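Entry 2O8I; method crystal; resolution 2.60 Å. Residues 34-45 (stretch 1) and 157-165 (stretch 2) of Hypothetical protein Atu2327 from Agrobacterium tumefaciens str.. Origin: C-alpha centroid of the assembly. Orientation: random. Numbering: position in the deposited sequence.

Stretch 1 34-45: ELTAKAVHGALC
Stretch 2, residues 157-165: RLASMLPEG

Two segments more than a hundred residues apart in one chain meet here: a loop that turns into a helix at Ala37, and the last part of a helix that begins earlier in the chain and enters the stretch at Arg157, followed by a tail that is extended at Leu162 and Pro163 and turns at Glu164. The helix axes approach to 9.1 Å with 148° between their N-to-C directions, so they run roughly antiparallel. The register is set where the new helix begins, with CA of Thr36 5.0 Å from CA of Pro163 and CA of Ala37 4.7 Å from CA of Glu164.

Glu34 (phi/psi -60/135) stays out of the contact. Leu35 follows at -87/79 with an m,t side chain pointing sideways; its CB lies 4.3 Å from Leu162 CD2, while its carbonyl O rests 3.4 Å from Pro163 CD.

Thr36, extended at -129/155, is the N-cap. Its p rotamer brings OG1 back to accept from Ala39 N at 3.0 Å, satisfying an amide that has no carbonyl one turn earlier within the helix. Its backbone faces the tail: Thr36 CA lies 3.1 Å from Pro163 O in a CA-H...O contact. Gly165 passes close to the cap, its CA 3.9 Å from Thr36 CB. With phi at 108°, Gly165 suits glycine by its backbone alone, and a CB there would also fall 3.0 Å from Thr36 OG1, a clash.

From Ala37 the backbone is helical, near -60/-45, with i to i+4 bonds beginning at Val40 N to Thr36 O, 2.9 Å. The first two helical amides are satisfied by the other stretch. Ala37 N donates to Pro163 O at 2.8 Å, and Lys38 N donates to Glu164 O at 2.9 Å, both nearly straight, at 160° and 164°. Thus successive tail carbonyls serve successive amides, with Pro163 at -70/156 and Glu164 at -74/-45. The Glu164 side chain (m,t) starts away from stretch 1, so its contribution here is backbone.

Ala37 points its CB toward the partner, and the small methyl allows close packing: it lies 4.0 Å from Leu158 CB, 4.4 Å from Ala159 CB and 4.5 Å from Leu162 CB. Lys38 also points toward stretch 2, but its m,t,p,m chain lies along the exposed margin, with CD 3.5 Å from Gly165 O.

One turn after Thr36, Val40 (t) divides its methyls between two leucines: CG1 is 3.8 Å from Leu158 CD2, and CG2 is 3.8 Å from Leu162 CD1. Leu162, at -141/157 with an m,t side chain, keeps its side chain turned inward as the chain extends.

His41 (t, chi2 -98°) points sideways. Leu158 CD1 sits at its ring edge, 3.8 Å from His41 CB, while NE2 is hydrogen-bonded elsewhere in the structure. Gly42 and Ala43 make no contact. Leu44 (m,t) closes the pocket, its CD1 4.2 Å from Leu158 CD1. Leu158 (m,t) is therefore a knob seated among Ala37, Val40, His41 and Leu44. Cys45, chi1 m, lies beyond reach.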

# COMPACT_ATOMS: atom_id res chain seq x y z
N GLU A 34 -10.13 -4.07 24.49
CA GLU A 34 -9.72 -2.69 24.63
C GLU A 34 -9.12 -2.26 23.25
O GLU A 34 -8.31 -3.00 22.62
CB GLU A 34 -8.63 -2.61 25.69
CG GLU A 34 -9.10 -2.47 27.11
CD GLU A 34 -9.07 -1.01 27.54
OE1 GLU A 34 -7.97 -0.36 27.48
OE2 GLU A 34 -10.16 -0.52 27.91
N LEU A 35 -9.50 -1.08 22.77
CA LEU A 35 -8.99 -0.67 21.48
C LEU A 35 -7.65 0.05 21.65
O LEU A 35 -7.56 1.30 21.66
CB LEU A 35 -10.01 0.15 20.69
CG LEU A 35 -11.27 -0.59 20.26
CD1 LEU A 35 -12.26 0.38 19.70
CD2 LEU A 35 -10.98 -1.70 19.31
N THR A 36 -6.62 -0.77 21.85
CA THR A 36 -5.27 -0.31 22.00
C THR A 36 -4.46 -1.13 21.02
O THR A 36 -4.87 -2.23 20.65
CB THR A 36 -4.70 -0.52 23.44
OG1 THR A 36 -4.57 -1.92 23.72
CG2 THR A 36 -5.54 0.14 24.47
N ALA A 37 -3.33 -0.59 20.60
CA ALA A 37 -2.44 -1.34 19.74
C ALA A 37 -2.04 -2.65 20.39
O ALA A 37 -2.10 -3.65 19.72
CB ALA A 37 -1.23 -0.53 19.38
N LYS A 38 -1.67 -2.68 21.69
CA LYS A 38 -1.29 -3.94 22.36
C LYS A 38 -2.38 -4.99 22.29
O LYS A 38 -2.12 -6.11 21.81
CB LYS A 38 -0.92 -3.71 23.82
CG LYS A 38 0.59 -3.43 24.01
CD LYS A 38 1.03 -3.45 25.55
CE LYS A 38 1.07 -4.93 26.19
NZ LYS A 38 -0.25 -5.37 26.83
N ALA A 39 -3.59 -4.63 22.73
CA ALA A 39 -4.72 -5.55 22.71
C ALA A 39 -5.01 -6.04 21.29
O ALA A 39 -4.96 -7.22 21.04
CB ALA A 39 -5.96 -4.93 23.33
N VAL A 40 -5.27 -5.13 20.35
CA VAL A 40 -5.69 -5.55 19.01
C VAL A 40 -4.57 -6.34 18.30
O VAL A 40 -4.84 -7.33 17.59
CB VAL A 40 -6.16 -4.36 18.14
CG1 VAL A 40 -6.52 -4.82 16.76
CG2 VAL A 40 -7.33 -3.64 18.78
N HIS A 41 -3.32 -5.94 18.51
CA HIS A 41 -2.20 -6.65 17.92
C HIS A 41 -2.09 -8.08 18.46
O HIS A 41 -1.84 -9.00 17.68
CB HIS A 41 -0.91 -5.91 18.19
CG HIS A 41 0.30 -6.54 17.56
ND1 HIS A 41 1.15 -7.37 18.25
CD2 HIS A 41 0.83 -6.40 16.32
CE1 HIS A 41 2.15 -7.73 17.46
NE2 HIS A 41 1.97 -7.16 16.28
N GLY A 42 -2.26 -8.25 19.79
CA GLY A 42 -2.18 -9.57 20.37
C GLY A 42 -3.24 -10.46 19.71
O GLY A 42 -2.97 -11.62 19.36
N ALA A 43 -4.44 -9.89 19.50
CA ALA A 43 -5.59 -10.63 18.99
C ALA A 43 -5.39 -11.01 17.54
O ALA A 43 -5.64 -12.15 17.16
CB ALA A 43 -6.85 -9.82 19.16
N LEU A 44 -4.91 -10.06 16.74
CA LEU A 44 -4.62 -10.31 15.33
C LEU A 44 -3.45 -11.30 15.13
O LEU A 44 -3.58 -12.25 14.33
CB LEU A 44 -4.41 -9.00 14.58
CG LEU A 44 -5.61 -8.04 14.57
CD1 LEU A 44 -5.30 -6.81 13.72
CD2 LEU A 44 -6.94 -8.70 14.07
N CYS A 45 -2.33 -11.11 15.85
CA CYS A 45 -1.24 -12.08 15.80
C CYS A 45 -1.70 -13.48 16.16
O CYS A 45 -1.29 -14.47 15.52
CB CYS A 45 -0.05 -11.66 16.65
SG CYS A 45 0.74 -10.21 15.94
N ARG A 157 1.64 -0.49 12.37
CA ARG A 157 0.40 0.05 11.80
C ARG A 157 -0.60 0.41 12.89
O ARG A 157 -1.01 1.58 12.99
CB ARG A 157 -0.20 -0.89 10.77
CG ARG A 157 0.73 -0.98 9.56
CD ARG A 157 0.34 -2.11 8.68
NE ARG A 157 0.99 -1.99 7.40
CZ ARG A 157 0.62 -2.65 6.31
NH1 ARG A 157 -0.43 -3.47 6.37
NH2 ARG A 157 1.30 -2.49 5.17
N LEU A 158 -0.92 -0.58 13.73
CA LEU A 158 -1.81 -0.40 14.89
C LEU A 158 -1.39 0.71 15.83
O LEU A 158 -2.24 1.50 16.25
CB LEU A 158 -1.99 -1.70 15.63
CG LEU A 158 -2.86 -2.69 14.85
CD1 LEU A 158 -2.61 -4.09 15.38
CD2 LEU A 158 -4.33 -2.29 14.95
N ALA A 159 -0.09 0.81 16.13
CA ALA A 159 0.42 1.93 16.93
C ALA A 159 0.16 3.33 16.34
O ALA A 159 0.11 4.31 17.08
CB ALA A 159 1.88 1.74 17.24
N SER A 160 0.00 3.47 15.02
CA SER A 160 -0.33 4.79 14.47
C SER A 160 -1.83 5.10 14.57
O SER A 160 -2.22 6.27 14.58
CB SER A 160 0.16 4.96 13.02
OG SER A 160 -0.48 4.02 12.15
N MSE A 161 -2.65 4.06 14.66
CA MSE A 161 -4.09 4.18 14.67
C MSE A 161 -4.73 4.19 16.05
O MSE A 161 -5.90 4.51 16.16
CB MSE A 161 -4.69 2.97 14.01
CG MSE A 161 -4.71 2.92 12.54
SE MSE A 161 -5.09 1.00 12.18
CE MSE A 161 -3.39 0.43 11.40
N LEU A 162 -4.01 3.77 17.08
CA LEU A 162 -4.63 3.42 18.36
C LEU A 162 -3.74 3.89 19.50
O LEU A 162 -2.55 4.01 19.31
CB LEU A 162 -4.84 1.90 18.43
CG LEU A 162 -5.95 1.27 17.58
CD1 LEU A 162 -6.07 -0.20 17.75
CD2 LEU A 162 -7.29 1.90 17.84
N PRO A 163 -4.29 4.11 20.71
CA PRO A 163 -3.32 4.34 21.79
C PRO A 163 -2.62 3.01 22.05
O PRO A 163 -3.17 1.95 21.72
CB PRO A 163 -4.19 4.75 22.99
CG PRO A 163 -5.58 4.91 22.49
CD PRO A 163 -5.67 4.11 21.21
N GLU A 164 -1.41 3.06 22.60
CA GLU A 164 -0.60 1.84 22.67
C GLU A 164 -1.05 0.81 23.70
O GLU A 164 -1.11 -0.38 23.38
CB GLU A 164 0.88 2.17 22.83
CG GLU A 164 1.56 2.53 21.49
CD GLU A 164 3.04 2.82 21.65
OE1 GLU A 164 3.55 2.50 22.77
OE2 GLU A 164 3.68 3.37 20.69
N GLY A 165 -1.37 1.25 24.92
CA GLY A 165 -1.86 0.35 25.96
C GLY A 165 -0.89 0.06 27.10
O GLY A 165 0.26 -0.32 26.86